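Local coordinates for exported gluconolactonase (Xanthomonas campestris pv. campestris, PDB 3DR2), which hydrolyses gluconolactone as a gluconolactonase, a calcium-bound six-bladed beta-propeller dimer of the SMP-30 family important in secondary pathways of glucose metabolism, at residues T39-A44 and L59-L64; T110-D113 and Q117-L120; F244-D247 and W251-S254. All coordinates share one frame; numbering follows the deposited sequence.

Interaction 1. Residues T39-A44 and L59-L64; sequences TLYDQA and LVWSDL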
# COMPACT_ATOMS: atom_id res chain seq x y z
N THR A 39 13.73 16.01 3.01
CA THR A 39 13.00 14.81 2.65
C THR A 39 14.01 13.67 2.57
O THR A 39 14.96 13.74 1.79
CB THR A 39 12.31 14.96 1.28
OG1 THR A 39 11.37 16.04 1.34
CG2 THR A 39 11.58 13.67 0.90
N LEU A 40 13.81 12.63 3.38
CA LEU A 40 14.72 11.49 3.39
C LEU A 40 14.21 10.32 2.56
O LEU A 40 14.98 9.48 2.11
CB LEU A 40 14.95 11.01 4.83
CG LEU A 40 15.51 12.04 5.82
CD1 LEU A 40 15.68 11.42 7.19
CD2 LEU A 40 16.84 12.56 5.31
N TYR A 41 12.89 10.26 2.37
CA TYR A 41 12.28 9.19 1.60
C TYR A 41 10.91 9.69 1.16
O TYR A 41 10.25 10.40 1.90
CB TYR A 41 12.12 7.94 2.47
CG TYR A 41 11.76 6.67 1.73
CD1 TYR A 41 12.71 5.98 0.98
CD2 TYR A 41 10.47 6.14 1.79
CE1 TYR A 41 12.40 4.79 0.32
CE2 TYR A 41 10.14 4.95 1.15
CZ TYR A 41 11.12 4.28 0.41
OH TYR A 41 10.82 3.09 -0.21
N ASP A 42 10.48 9.33 -0.04
CA ASP A 42 9.17 9.76 -0.50
C ASP A 42 8.49 8.70 -1.34
O ASP A 42 7.61 9.01 -2.14
CB ASP A 42 9.30 11.07 -1.30
CG ASP A 42 10.05 10.90 -2.62
OD1 ASP A 42 10.53 9.80 -2.94
OD2 ASP A 42 10.15 11.90 -3.36
N GLN A 43 8.86 7.44 -1.12
CA GLN A 43 8.30 6.35 -1.90
C GLN A 43 7.41 5.36 -1.15
O GLN A 43 7.09 4.29 -1.67
CB GLN A 43 9.42 5.59 -2.61
CG GLN A 43 10.18 6.43 -3.63
CD GLN A 43 9.29 6.91 -4.76
OE1 GLN A 43 8.63 6.10 -5.42
NE2 GLN A 43 9.28 8.21 -5.00
N ALA A 44 6.99 5.70 0.07
CA ALA A 44 6.12 4.81 0.82
C ALA A 44 4.67 5.17 0.52
O ALA A 44 4.40 5.96 -0.39
CB ALA A 44 6.38 4.96 2.31
N LEU A 59 17.14 5.11 11.59
CA LEU A 59 15.80 5.59 11.94
C LEU A 59 14.86 4.54 11.37
O LEU A 59 14.76 4.36 10.15
CB LEU A 59 15.51 6.95 11.29
CG LEU A 59 14.21 7.66 11.71
CD1 LEU A 59 12.97 6.94 11.17
CD2 LEU A 59 14.15 7.75 13.24
N VAL A 60 14.18 3.82 12.25
CA VAL A 60 13.24 2.77 11.88
C VAL A 60 11.81 3.32 11.80
O VAL A 60 11.39 4.04 12.69
CB VAL A 60 13.24 1.65 12.94
CG1 VAL A 60 12.23 0.58 12.58
CG2 VAL A 60 14.64 1.06 13.08
N TRP A 61 11.08 3.01 10.74
CA TRP A 61 9.70 3.48 10.67
C TRP A 61 8.90 2.53 9.79
O TRP A 61 9.47 1.72 9.06
CB TRP A 61 9.63 4.93 10.18
CG TRP A 61 9.56 5.17 8.72
CD1 TRP A 61 8.45 5.50 8.00
CD2 TRP A 61 10.65 5.17 7.78
NE1 TRP A 61 8.77 5.72 6.69
CE2 TRP A 61 10.12 5.52 6.52
CE3 TRP A 61 12.02 4.92 7.89
CZ2 TRP A 61 10.91 5.62 5.37
CZ3 TRP A 61 12.81 5.01 6.75
CH2 TRP A 61 12.25 5.37 5.51
N SER A 62 7.57 2.61 9.87
CA SER A 62 6.72 1.70 9.10
C SER A 62 6.03 2.30 7.90
O SER A 62 5.67 3.47 7.90
CB SER A 62 5.61 1.14 9.99
OG SER A 62 6.11 0.47 11.12
N ASP A 63 5.85 1.48 6.87
CA ASP A 63 5.03 1.90 5.74
C ASP A 63 3.85 0.97 6.03
O ASP A 63 3.84 -0.18 5.61
CB ASP A 63 5.63 1.55 4.39
CG ASP A 63 4.71 1.94 3.24
OD1 ASP A 63 5.11 1.84 2.07
OD2 ASP A 63 3.56 2.36 3.52
N LEU A 64 2.89 1.46 6.80
CA LEU A 64 1.73 0.67 7.22
C LEU A 64 1.00 -0.01 6.08
O LEU A 64 0.79 -1.22 6.09
CB LEU A 64 0.74 1.57 7.97
CG LEU A 64 -0.11 1.02 9.12
CD1 LEU A 64 -1.34 1.90 9.25
CD2 LEU A 64 -0.52 -0.42 8.90

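Interaction 2. Residues T110-D113 and Q117-L120; sequences TRSD and QAHL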
# COMPACT_ATOMS: atom_id res chain seq x y z
N THR A 110 4.73 -7.14 19.16
CA THR A 110 5.75 -8.13 18.82
C THR A 110 7.14 -7.53 19.01
O THR A 110 7.28 -6.32 19.19
CB THR A 110 5.58 -8.61 17.36
OG1 THR A 110 5.83 -7.52 16.46
CG2 THR A 110 4.16 -9.13 17.13
N ARG A 111 8.17 -8.37 18.97
CA ARG A 111 9.55 -7.91 19.15
C ARG A 111 10.46 -8.64 18.16
O ARG A 111 10.43 -9.86 18.07
CB ARG A 111 10.00 -8.18 20.59
CG ARG A 111 11.38 -7.65 20.95
CD ARG A 111 11.63 -7.79 22.45
NE ARG A 111 11.60 -9.19 22.86
CZ ARG A 111 11.32 -9.61 24.09
NH1 ARG A 111 11.05 -8.73 25.04
NH2 ARG A 111 11.32 -10.91 24.36
N SER A 112 11.27 -7.88 17.43
CA SER A 112 12.17 -8.47 16.44
C SER A 112 13.52 -8.88 17.01
O SER A 112 14.04 -8.25 17.93
CB SER A 112 12.42 -7.48 15.30
OG SER A 112 11.23 -7.10 14.66
N ASP A 113 14.09 -9.94 16.43
CA ASP A 113 15.40 -10.44 16.84
C ASP A 113 16.41 -10.00 15.78
O ASP A 113 16.05 -9.28 14.84
CB ASP A 113 15.39 -11.97 16.92
CG ASP A 113 14.57 -12.49 18.09
OD1 ASP A 113 13.43 -12.00 18.28
OD2 ASP A 113 15.05 -13.40 18.80
N GLN A 117 13.09 -11.25 12.44
CA GLN A 117 11.79 -11.89 12.64
C GLN A 117 11.10 -11.30 13.86
O GLN A 117 11.71 -11.18 14.92
CB GLN A 117 11.98 -13.39 12.86
CG GLN A 117 12.45 -14.15 11.63
CD GLN A 117 11.29 -14.71 10.83
OE1 GLN A 117 10.52 -13.96 10.21
NE2 GLN A 117 11.15 -16.03 10.83
N ALA A 118 9.84 -10.93 13.72
CA ALA A 118 9.08 -10.36 14.83
C ALA A 118 8.29 -11.43 15.55
O ALA A 118 7.37 -12.02 14.99
CB ALA A 118 8.14 -9.26 14.32
N HIS A 119 8.65 -11.66 16.81
CA HIS A 119 7.98 -12.67 17.63
C HIS A 119 6.91 -12.06 18.55
O HIS A 119 7.07 -10.95 19.05
CB HIS A 119 9.02 -13.41 18.47
CG HIS A 119 10.09 -14.05 17.65
ND1 HIS A 119 9.86 -15.14 16.83
CD2 HIS A 119 11.40 -13.75 17.49
CE1 HIS A 119 10.97 -15.47 16.20
NE2 HIS A 119 11.93 -14.64 16.59
N LEU A 120 5.83 -12.80 18.75
CA LEU A 120 4.72 -12.35 19.59
C LEU A 120 5.05 -12.14 21.06
O LEU A 120 5.64 -13.01 21.71
CB LEU A 120 3.56 -13.35 19.48
CG LEU A 120 2.35 -13.17 20.40
CD1 LEU A 120 1.55 -11.94 19.99
CD2 LEU A 120 1.48 -14.41 20.32

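Interaction 3. Residues F244-D247 and W251-S254; sequences FCVD and WLWS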
# COMPACT_ATOMS: atom_id res chain seq x y z
N PHE A 244 3.39 11.61 18.64
CA PHE A 244 4.17 12.73 19.14
C PHE A 244 5.29 12.23 20.06
O PHE A 244 5.33 11.06 20.43
CB PHE A 244 3.26 13.69 19.90
CG PHE A 244 2.43 13.03 20.97
CD1 PHE A 244 2.96 12.79 22.23
CD2 PHE A 244 1.12 12.64 20.71
CE1 PHE A 244 2.20 12.17 23.22
CE2 PHE A 244 0.35 12.02 21.68
CZ PHE A 244 0.89 11.78 22.94
N CYS A 245 6.20 13.13 20.42
CA CYS A 245 7.29 12.77 21.31
C CYS A 245 7.55 13.91 22.28
O CYS A 245 7.05 15.02 22.10
CB CYS A 245 8.56 12.46 20.51
SG CYS A 245 9.25 13.86 19.59
N VAL A 246 8.32 13.62 23.32
CA VAL A 246 8.67 14.62 24.32
C VAL A 246 10.18 14.66 24.46
O VAL A 246 10.82 13.61 24.55
CB VAL A 246 8.04 14.27 25.69
CG1 VAL A 246 8.45 15.31 26.72
CG2 VAL A 246 6.52 14.21 25.56
N ASP A 247 10.75 15.86 24.48
CA ASP A 247 12.21 15.98 24.59
C ASP A 247 12.67 16.09 26.04
O ASP A 247 11.85 16.17 26.95
CB ASP A 247 12.71 17.18 23.77
CG ASP A 247 12.24 18.52 24.31
OD1 ASP A 247 12.24 19.49 23.52
OD2 ASP A 247 11.90 18.61 25.51
N TRP A 251 9.33 19.55 26.42
CA TRP A 251 8.47 20.05 25.35
C TRP A 251 7.89 18.86 24.60
O TRP A 251 8.55 17.85 24.41
CB TRP A 251 9.27 20.89 24.35
CG TRP A 251 9.75 22.20 24.88
CD1 TRP A 251 9.51 22.74 26.11
CD2 TRP A 251 10.56 23.14 24.17
NE1 TRP A 251 10.14 23.96 26.22
CE2 TRP A 251 10.79 24.23 25.05
CE3 TRP A 251 11.12 23.17 22.89
CZ2 TRP A 251 11.55 25.34 24.68
CZ3 TRP A 251 11.88 24.28 22.52
CH2 TRP A 251 12.09 25.34 23.41
N LEU A 252 6.64 19.00 24.18
CA LEU A 252 5.97 17.95 23.44
C LEU A 252 5.83 18.38 21.98
O LEU A 252 5.21 19.40 21.67
CB LEU A 252 4.59 17.68 24.06
CG LEU A 252 3.80 16.47 23.54
CD1 LEU A 252 2.82 16.01 24.59
CD2 LEU A 252 3.09 16.83 22.25
N TRP A 253 6.45 17.61 21.09
CA TRP A 253 6.43 17.86 19.65
C TRP A 253 5.40 16.90 19.08
O TRP A 253 5.61 15.68 19.09
CB TRP A 253 7.81 17.60 19.04
CG TRP A 253 8.92 18.41 19.68
CD1 TRP A 253 9.26 18.43 21.00
CD2 TRP A 253 9.81 19.32 19.02
NE1 TRP A 253 10.31 19.29 21.21
CE2 TRP A 253 10.67 19.85 20.01
CE3 TRP A 253 9.97 19.74 17.69
CZ2 TRP A 253 11.68 20.78 19.71
CZ3 TRP A 253 10.97 20.66 17.39
CH2 TRP A 253 11.81 21.18 18.40
N SER A 254 4.31 17.46 18.57
CA SER A 254 3.22 16.64 18.04
C SER A 254 2.90 16.81 16.57
O SER A 254 2.99 17.90 16.02
CB SER A 254 1.95 16.92 18.84
OG SER A 254 0.85 16.23 18.30

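Interaction 1. Residues T39-A44 and L59-L64
Tyr41 is the first residue of 39-44 to meet the other segment, where its ring packs against Trp61. Just before it the chain turns a corner at Leu40. Leu40 and Tyr41 both lie opposite Leu299 of strand 298-303, which makes this a classic beta bulge. The Tyr41 ring swings toward Trp61 because CG stands anti to the backbone N (chi1 -168°). The nearest approach is Tyr41 CD2 to Trp61 CZ2, 3.6 Å, and Trp61 CH2 also reaches Tyr41 CB at 4.0 Å. The benzene edge of the indole thus points at the tyrosine ring near its CG end rather than at its centre. With the centroids of the Tyr41 ring and the six-membered ring of Trp61 5.6 Å apart and planes at 73°, the pair is an offset edge-to-face stack. Trp61 is steered there by a chi1 of 89°, which places its CG between the backbone N and carbonyl carbon. Its NE1 has a weak hydrogen bond to Ser47 OG, which suggests some control over the indole's rotation. Pro156 of the second subunit packs on Tyr41, so the stack lies just behind the dimer interface.

Asp42 and Gln43 carry the chain on to Ala44, whose CA is 5.8 Å from Asp63 CA. Ala44 CB lies 3.4 Å from Asp63 OD1, a van der Waals contact with the carboxylate. That group accepts hydrogen bonds at OD2 from the backbone N of Thr45 and of Trp46, which give the buried carboxylate partners and tie the chain after Ala44 to strand 58-63. Strand 38-41 pairs with the C-terminal strand 298-303, whereas 58-63 lies in the sheet with strands 47-53, 68-73 and 78-83. The contact therefore joins two neighbouring propeller blades, and the pairing of 38-41 with 298-303 is in keeping with the velcro-type ring closure of beta-propellers.

Interaction 2. Residues T110-D113 and Q117-L120
Arg111 and His119 face each other as the hydrogen-bonded pair of an antiparallel hairpin, with Arg111 N to His119 O and His119 N to Arg111 O both at 2.8 Å. Thr110 with Leu120 and Ser112 with Ala118 are the flanking non-hydrogen-bonded pairs, and the Ser112 and Ala118 CA atoms are only 4.0 Å apart. The axes of strands 110-112 and 118-120 run at 147°, well short of strict antiparallelism. A third bond, Asp113 N to Gln117 O at 3.1 Å, continues the ladder to the turn. Beside it, Ser112 CA donates a CA-H...O contact to Gln117 O, so this carbonyl serves two groups.

On the face carrying Thr110, Ser112 and Ala118, the methyl of Ala118 is flanked by two hydroxyls. Ala118 CB lies 3.6 Å from Thr110 OG1 and 3.8 Å from Ser112 OG. The threonine oxygen gets there through a chi1 of 65°, between the backbone N and carbonyl carbon. Both hydroxyls have their polar partners on strand 99-103, Glu103 for Thr110 and His101 for Ser112. On the other face, the ring of His119 makes a weak hydrogen bond from NE2 to Asp115 of the turn.

Cohesion across the hairpin thus comes chiefly from backbone bonds, while the side-chain hydroxyls couple strand 108-112 to strand 99-103, its neighbour on the inner side.

Interaction 3. Residues F244-D247 and W251-S254
Leu252 fills the apolar centre, its branches set against Phe244 and Val246 on one face of the hairpin. Leu252 CD2 reaches Phe244 CB at 3.9 Å, CD1 lies obliquely by the phenyl ring, and CG meets Val246 CG2 at 4.1 Å. Tyr203 of strand 201-206 packs on all three residues.

On the opposite face Cys245 SG approaches Trp253 CB at 4.0 Å and sits obliquely to the indole. Between the faces, reciprocal backbone bonds join Cys245 and Trp253, and Asp247 N donates to Trp251 O.

At the polar edge, Asp247 turns its carboxylate back over the hairpin with chi1 at 67°. Its OD1 accepts Trp253 NE1 at 3.0 Å; OD1 lies close to the indole plane, while NE1 stands 54° out of the carboxylate plane. OD2 takes the backbone N of Trp251 at 2.9 Å. Arg31 of helix 26-32 adds a salt bridge to OD1 and a cation-pi contact with Trp251.

A buried carboxylate held by two N-H groups and an arginine would probably stay ionised; the bond to NE1 probably fixes the rotation of the Trp253 indole, and the carboxylate closes the turn and anchors the N-terminal helix to this blade.

How the interactions relate
Interactions 1 and 3 are buried, whereas interaction 2 is partly exposed at the outer strand of its blade. Interactions 2 and 3 are both tight antiparallel hairpins within single blades, with centres 27 Å apart on opposite sides of the chain's centre; interaction 1 instead bridges two blades through side chains. The chemistry follows place. Aromatic stacking serves the closure between blades, backbone bonds with hydroxyls serve the surface hairpin, and an apolar centre with a buried carboxylate serves the inner one. Interaction 3 lies nearest a bound calcium ion, about 5 Å from the Cys245 side chain. The three contacts share no element and do not touch.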